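Local coordinates for core protein P7 (Pseudomonas phage phi12, PDB 2Q82) that is a structural protein of the viral core and, as in related cystoviruses, probably helps the polymerase complex assemble and package its genome, at residues A[36-39]-A[40-43]; A[68-71]-A[72-76]; A[121-124]-A[125-129]. All coordinates share one frame; numbering follows the deposited sequence.

Along the chain the three contacts follow in series, and none touches another. Interaction 1 is the turn leading into strand 42-45, an outermost strand of the five-stranded parallel sheet; interaction 2 lies in helix 68-76, on the opposite side of the chain's centre and about 22 Å away between centres. Interaction 3 lies in the last turns of helix 112-127, about 37 Å from interaction 2 between centres and about 20 Å from interaction 1. The same long helix packs on the turn of interaction 1 through Met112, Leu116 and Ile119. Together they sample a sheet edge, a helix that meets the second subunit, and an outlying C-terminal helix end.

Interaction 1: A[36-39]-A[40-43]; sequences PVIT and GFNV
Ile38 and Phe41 meet across a tight reversal of the chain, where Phe41 N donates a hydrogen bond to Ile38 O at 3.0 Å. The N-H points at the oxygen with an angle of 154°, and the donor lies tilted from the carbonyl plane. On the apolar side of the turn, Ile38 CG2 comes obliquely to the Phe41 ring, 4.0 Å from Phe41 CD1. The rim of that ring also reaches back to the backbone: Thr39 O sits at its edge, near the ring plane, 3.3 Å from Phe41 CD1. This is a type II beta turn from Ile38 to Phe41, with Thr39 and Gly40 at its corners; Gly40 takes the positive phi (73°) expected at the third position of such a turn. It reverses the chain just ahead of strand 42-45, an outermost strand of the parallel sheet. Farther from the turn, the CD1 end of Ile38 crosses Val43 at about a right angle and touches Val43 CG2 at 3.7 Å. The other branch, Val43 CG1, stands anti to the backbone N (chi1 174°) and rests 3.4 Å from Pro36 O. A water ties the two arms together, accepting from Ile38 N at 3.2 Å and donating to Phe41 O at a short 2.5 Å. Beyond this first shell, Ile38 and Phe41 both pack on Met112 of helix 112-127, with Leu116 also meeting Ile38 and Ile119 meeting Phe41. Val60 of strand 59-63 touches Ile38, Phe41 and Val43, while backbone bonds from Asn42 to Pro58 and Val60 fix the start of the strand against its neighbour in the sheet.

Interaction 2: A[68-71]-A[72-76]; sequences QDLA and YVFGA
From Tyr72 to Gly75, each backbone N-H bonds to the carbonyl oxygen four residues earlier, from Gln68 to Ala71, the straightest of these bonds being Phe74 N to Leu70 O at 3.0 Å and 172°. One turn apart on the same flank, Leu70 and Phe74 form the side-chain contact. Leu70 CD1 lies over one face of the Phe74 ring in a CH-pi contact, 4.0 Å from the ring centroid and displaced toward the rim, with its closest approach to Phe74 CZ at 3.7 Å. Leu70 CG stands anti to the backbone N (chi1 178°), which carries the branched end along the helix to the ring. The root of the same ring faces the helix backbone: Leu70 O lies over a face, 3.6 Å from Phe74 CG. This i to i+4 pair belongs to the inner side of helix 68-76, which follows strand 59-63 in the alpha/beta fold and packs back on it, both Leu70 and Phe74 touching Leu63. Val73 CG2, beside the backbone N, lies 3.3 Å from Asp69 O, the carbonyl oxygen that also accepts from Val73 N. Around the helix, Ala76 CB rests 3.6 Å above the plane of the Tyr72 ring, also toward its rim. Here the second subunit takes over: its Arg77 makes a salt bridge with Asp69 OD1 and a cation-pi contact with Tyr72, and Tyr72 and Val73 pack on Tyr72 and Val73 of that subunit.

Interaction 3: A[121-124]-A[125-129]; sequences DEQL and VKANM
Glu122 and Lys126, one turn apart near the end of helix 112-127, meet through the carboxylate of one and the methylenes of the other. Glu122 CG leaves anti to the backbone N, and the chain then bends at chi2 (53°), turning the carboxylate toward the following turn. Glu122 OE2 thereby lies 3.7 Å from both Lys126 CG and Lys126 CE, where the two side chains cross at a slant. Beyond CG the lysine is extended and carries its amine past the carboxylate: Glu122 OE2 and Lys126 NZ remain 4.8 Å apart, without direct charge contact. The second carboxylate oxygen, Glu122 OE1, approaches Val125 CG2 at 4.1 Å. Gln123 has a similar bend, at 44° in chi2, and crosses Lys126 at about a right angle, its NE2 lying 4.1 Å from Lys126 CB. Lys126 is thus met by the side-chain ends of the residues four and three positions before it. Beneath them runs the alpha-helical backbone, with Lys126 N bonded to Glu122 O at 3.0 Å and Ala127 N to Gln123 O at 2.8 Å. The following bond, Asn128 N to Leu124 O, is more bent, at 131°. The Glu122 side chain also packs on Leu15, Gln16 and Leu19 of helix 15-23. The opposite charges of Glu122 and Lys126 probably attract each other across their gap, but the contact itself is made by van der Waals packing, and the backbone bonds provide the directional hold on this largely exposed helix end.

Interaction 1: A[36-39]-A[40-43]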
loop_
_atom_site.group_PDB
_atom_site.type_symbol
_atom_site.label_atom_id
_atom_site.label_comp_id
_atom_site.label_asym_id
_atom_site.label_seq_id
_atom_site.Cartn_x
_atom_site.Cartn_y
_atom_site.Cartn_z
ATOM N N PRO A 36 12.867 4.941 -17.538
ATOM C CA PRO A 36 12.742 4.542 -18.939
ATOM C C PRO A 36 11.384 4.696 -19.505
ATOM O O PRO A 36 10.447 4.919 -18.771
ATOM C CB PRO A 36 13.105 3.071 -18.917
ATOM C CG PRO A 36 12.829 2.647 -17.546
ATOM C CD PRO A 36 13.178 3.790 -16.679
ATOM N N VAL A 37 11.282 4.587 -20.822
ATOM C CA VAL A 37 9.981 4.594 -21.456
ATOM C C VAL A 37 9.837 3.114 -21.799
ATOM O O VAL A 37 10.795 2.463 -22.216
ATOM C CB VAL A 37 9.921 5.416 -22.752
ATOM C CG1 VAL A 37 8.553 5.264 -23.385
ATOM C CG2 VAL A 37 10.176 6.877 -22.447
ATOM N N ILE A 38 8.650 2.577 -21.583
ATOM C CA ILE A 38 8.408 1.176 -21.850
ATOM C C ILE A 38 7.085 1.110 -22.544
ATOM O O ILE A 38 6.065 1.529 -22.013
ATOM C CB ILE A 38 8.362 0.362 -20.545
ATOM C CG1 ILE A 38 9.718 0.454 -19.849
ATOM C CG2 ILE A 38 8.095 -1.093 -20.841
ATOM C CD1 ILE A 38 9.704 0.074 -18.375
ATOM N N THR A 39 7.116 0.579 -23.750
ATOM C CA THR A 39 5.926 0.479 -24.549
ATOM C C THR A 39 4.710 -0.130 -23.865
ATOM O O THR A 39 4.769 -1.227 -23.312
ATOM C CB THR A 39 6.221 -0.306 -25.817
ATOM O OG1 THR A 39 7.152 0.429 -26.616
ATOM C CG2 THR A 39 4.948 -0.546 -26.591
ATOM N N GLY A 40 3.602 0.597 -23.913
ATOM C CA GLY A 40 2.379 0.099 -23.324
ATOM C C GLY A 40 2.320 0.087 -21.810
ATOM O O GLY A 40 1.377 -0.448 -21.236
ATOM N N PHE A 41 3.318 0.664 -21.155
ATOM C CA PHE A 41 3.321 0.691 -19.698
ATOM C C PHE A 41 3.453 2.068 -19.117
ATOM O O PHE A 41 4.204 2.885 -19.632
ATOM C CB PHE A 41 4.472 -0.120 -19.129
ATOM C CG PHE A 41 4.204 -1.556 -19.105
ATOM C CD1 PHE A 41 4.375 -2.319 -20.254
ATOM C CD2 PHE A 41 3.719 -2.154 -17.955
ATOM C CE1 PHE A 41 4.045 -3.661 -20.259
ATOM C CE2 PHE A 41 3.384 -3.491 -17.940
ATOM C CZ PHE A 41 3.548 -4.257 -19.094
ATOM N N ASN A 42 2.740 2.326 -18.030
ATOM C CA ASN A 42 2.904 3.606 -17.368
ATOM C C ASN A 42 4.111 3.345 -16.493
ATOM O O ASN A 42 4.157 2.351 -15.778
ATOM C CB ASN A 42 1.708 3.947 -16.503
ATOM C CG ASN A 42 0.457 4.114 -17.310
ATOM O OD1 ASN A 42 0.458 4.785 -18.337
ATOM N ND2 ASN A 42 -0.624 3.504 -16.852
ATOM N N VAL A 43 5.092 4.225 -16.557
ATOM C CA VAL A 43 6.302 4.034 -15.793
ATOM C C VAL A 43 6.455 5.125 -14.759
ATOM O O VAL A 43 6.230 6.293 -15.051
ATOM C CB VAL A 43 7.495 4.013 -16.718
ATOM C CG1 VAL A 43 8.778 3.972 -15.925
ATOM C CG2 VAL A 43 7.387 2.807 -17.623
HETATM O O HOH W 1 5.954 4.126 -20.952
#

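Interaction 2: A[68-71]-A[72-76]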
loop_
_atom_site.group_PDB
_atom_site.type_symbol
_atom_site.label_atom_id
_atom_site.label_comp_id
_atom_site.label_asym_id
_atom_site.label_seq_id
_atom_site.Cartn_x
_atom_site.Cartn_y
_atom_site.Cartn_z
ATOM N N GLN A 68 14.108 2.189 -0.157
ATOM C CA GLN A 68 14.593 1.174 0.749
ATOM C C GLN A 68 13.462 0.490 1.513
ATOM O O GLN A 68 13.365 -0.736 1.525
ATOM C CB GLN A 68 15.568 1.825 1.726
ATOM C CG GLN A 68 16.043 0.932 2.832
ATOM C CD GLN A 68 16.894 1.667 3.851
ATOM O OE1 GLN A 68 17.203 1.128 4.911
ATOM N NE2 GLN A 68 17.278 2.903 3.535
ATOM N N ASP A 69 12.583 1.272 2.129
ATOM C CA ASP A 69 11.520 0.660 2.907
ATOM C C ASP A 69 10.457 -0.063 2.097
ATOM O O ASP A 69 9.974 -1.120 2.495
ATOM C CB ASP A 69 10.863 1.686 3.823
ATOM C CG ASP A 69 11.817 2.216 4.872
ATOM O OD1 ASP A 69 12.648 1.429 5.369
ATOM O OD2 ASP A 69 11.729 3.413 5.196
ATOM N N LEU A 70 10.086 0.503 0.964
ATOM C CA LEU A 70 9.076 -0.128 0.154
ATOM C C LEU A 70 9.618 -1.437 -0.428
ATOM O O LEU A 70 8.903 -2.424 -0.507
ATOM C CB LEU A 70 8.650 0.803 -0.963
ATOM C CG LEU A 70 7.624 0.232 -1.914
ATOM C CD1 LEU A 70 6.341 -0.138 -1.179
ATOM C CD2 LEU A 70 7.348 1.266 -2.964
ATOM N N ALA A 71 10.882 -1.424 -0.834
ATOM C CA ALA A 71 11.504 -2.607 -1.402
ATOM C C ALA A 71 11.497 -3.708 -0.353
ATOM O O ALA A 71 11.246 -4.867 -0.644
ATOM C CB ALA A 71 12.929 -2.308 -1.818
ATOM N N TYR A 72 11.799 -3.324 0.876
ATOM C CA TYR A 72 11.829 -4.286 1.937
ATOM C C TYR A 72 10.455 -4.948 2.087
ATOM O O TYR A 72 10.344 -6.171 2.204
ATOM C CB TYR A 72 12.208 -3.609 3.231
ATOM C CG TYR A 72 12.172 -4.583 4.344
ATOM C CD1 TYR A 72 13.253 -5.419 4.586
ATOM C CD2 TYR A 72 11.025 -4.727 5.109
ATOM C CE1 TYR A 72 13.192 -6.376 5.566
ATOM C CE2 TYR A 72 10.948 -5.680 6.090
ATOM C CZ TYR A 72 12.035 -6.502 6.316
ATOM O OH TYR A 72 11.979 -7.432 7.310
ATOM N N VAL A 73 9.413 -4.130 2.076
ATOM C CA VAL A 73 8.068 -4.658 2.216
ATOM C C VAL A 73 7.726 -5.656 1.099
ATOM O O VAL A 73 7.241 -6.752 1.361
ATOM C CB VAL A 73 7.054 -3.531 2.228
ATOM C CG1 VAL A 73 5.657 -4.090 2.194
ATOM C CG2 VAL A 73 7.257 -2.691 3.477
ATOM N N PHE A 74 7.980 -5.267 -0.145
ATOM C CA PHE A 74 7.705 -6.154 -1.273
ATOM C C PHE A 74 8.467 -7.470 -1.131
ATOM O O PHE A 74 7.952 -8.545 -1.446
ATOM C CB PHE A 74 8.147 -5.517 -2.589
ATOM C CG PHE A 74 7.295 -4.366 -3.045
ATOM C CD1 PHE A 74 6.006 -4.174 -2.551
ATOM C CD2 PHE A 74 7.759 -3.526 -4.053
ATOM C CE1 PHE A 74 5.197 -3.143 -3.051
ATOM C CE2 PHE A 74 6.969 -2.503 -4.558
ATOM C CZ PHE A 74 5.673 -2.315 -4.063
ATOM N N GLY A 75 9.705 -7.376 -0.664
ATOM C CA GLY A 75 10.531 -8.558 -0.556
ATOM C C GLY A 75 10.359 -9.431 0.664
ATOM O O GLY A 75 10.575 -10.646 0.601
ATOM N N ALA A 76 9.952 -8.825 1.769
ATOM C CA ALA A 76 9.800 -9.549 3.015
ATOM C C ALA A 76 8.383 -9.651 3.549
ATOM O O ALA A 76 8.100 -10.530 4.349
ATOM C CB ALA A 76 10.704 -8.933 4.074
#

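Interaction 3: A[121-124]-A[125-129]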
loop_
_atom_site.group_PDB
_atom_site.type_symbol
_atom_site.label_atom_id
_atom_site.label_comp_id
_atom_site.label_asym_id
_atom_site.label_seq_id
_atom_site.Cartn_x
_atom_site.Cartn_y
_atom_site.Cartn_z
ATOM N N ASP A 121 3.047 -10.055 -29.135
ATOM C CA ASP A 121 2.611 -11.211 -29.911
ATOM C C ASP A 121 1.109 -11.405 -29.800
ATOM O O ASP A 121 0.443 -11.736 -30.777
ATOM C CB ASP A 121 3.292 -12.488 -29.434
ATOM C CG ASP A 121 4.771 -12.527 -29.767
ATOM O OD1 ASP A 121 5.225 -11.728 -30.609
ATOM O OD2 ASP A 121 5.474 -13.379 -29.189
ATOM N N GLU A 122 0.564 -11.201 -28.613
ATOM C CA GLU A 122 -0.866 -11.407 -28.445
ATOM C C GLU A 122 -1.650 -10.341 -29.179
ATOM O O GLU A 122 -2.781 -10.559 -29.610
ATOM C CB GLU A 122 -1.213 -11.420 -26.963
ATOM C CG GLU A 122 -2.688 -11.540 -26.656
ATOM C CD GLU A 122 -3.383 -12.725 -27.334
ATOM O OE1 GLU A 122 -2.767 -13.804 -27.499
ATOM O OE2 GLU A 122 -4.575 -12.569 -27.678
ATOM N N GLN A 123 -1.024 -9.188 -29.346
ATOM C CA GLN A 123 -1.664 -8.098 -30.033
ATOM C C GLN A 123 -1.765 -8.412 -31.537
ATOM O O GLN A 123 -2.732 -8.029 -32.187
ATOM C CB GLN A 123 -0.882 -6.813 -29.750
ATOM C CG GLN A 123 -1.417 -5.584 -30.432
ATOM C CD GLN A 123 -2.933 -5.462 -30.357
ATOM O OE1 GLN A 123 -3.569 -5.077 -31.335
ATOM N NE2 GLN A 123 -3.514 -5.778 -29.201
ATOM N N LEU A 124 -0.780 -9.126 -32.080
ATOM C CA LEU A 124 -0.804 -9.516 -33.491
ATOM C C LEU A 124 -1.983 -10.449 -33.715
ATOM O O LEU A 124 -2.652 -10.419 -34.740
ATOM C CB LEU A 124 0.456 -10.285 -33.873
ATOM C CG LEU A 124 1.794 -9.564 -33.844
ATOM C CD1 LEU A 124 2.916 -10.488 -34.303
ATOM C CD2 LEU A 124 1.699 -8.350 -34.731
ATOM N N VAL A 125 -2.200 -11.305 -32.731
ATOM C CA VAL A 125 -3.273 -12.283 -32.781
ATOM C C VAL A 125 -4.604 -11.559 -32.840
ATOM O O VAL A 125 -5.496 -11.886 -33.629
ATOM C CB VAL A 125 -3.270 -13.106 -31.531
ATOM C CG1 VAL A 125 -4.500 -13.980 -31.481
ATOM C CG2 VAL A 125 -2.017 -13.923 -31.478
ATOM N N LYS A 126 -4.708 -10.606 -31.935
ATOM C CA LYS A 126 -5.905 -9.802 -31.817
ATOM C C LYS A 126 -6.122 -9.001 -33.051
ATOM O O LYS A 126 -7.248 -8.838 -33.476
ATOM C CB LYS A 126 -5.804 -8.828 -30.641
ATOM C CG LYS A 126 -5.826 -9.546 -29.314
ATOM C CD LYS A 126 -6.266 -8.685 -28.127
ATOM C CE LYS A 126 -6.729 -9.587 -26.966
ATOM N NZ LYS A 126 -6.840 -8.863 -25.678
ATOM N N ALA A 127 -5.057 -8.478 -33.642
ATOM C CA ALA A 127 -5.209 -7.678 -34.833
ATOM C C ALA A 127 -5.567 -8.548 -36.022
ATOM O O ALA A 127 -6.150 -8.075 -36.990
ATOM C CB ALA A 127 -3.943 -6.916 -35.105
ATOM N N ASN A 128 -5.206 -9.821 -35.956
ATOM C CA ASN A 128 -5.494 -10.711 -37.062
ATOM C C ASN A 128 -6.908 -11.266 -37.039
ATOM O O ASN A 128 -7.310 -11.908 -37.994
ATOM C CB ASN A 128 -4.508 -11.885 -37.084
ATOM C CG ASN A 128 -4.278 -12.433 -38.491
ATOM O OD1 ASN A 128 -4.176 -11.669 -39.449
ATOM N ND2 ASN A 128 -4.175 -13.761 -38.614
HETATM N N MSE A 129 -7.691 -11.044 -35.986
HETATM C CA MSE A 129 -9.014 -11.656 -36.039
HETATM C C MSE A 129 -9.968 -11.135 -37.098
HETATM O O MSE A 129 -9.525 -10.825 -38.224
HETATM O OXT MSE A 129 -11.169 -11.090 -36.779
HETATM C CB MSE A 129 -9.744 -11.662 -34.693
HETATM C CG MSE A 129 -9.311 -10.721 -33.605
HETATM SE SE MSE A 129 -9.461 -11.779 -32.015
HETATM C CE MSE A 129 -8.951 -13.410 -32.910
#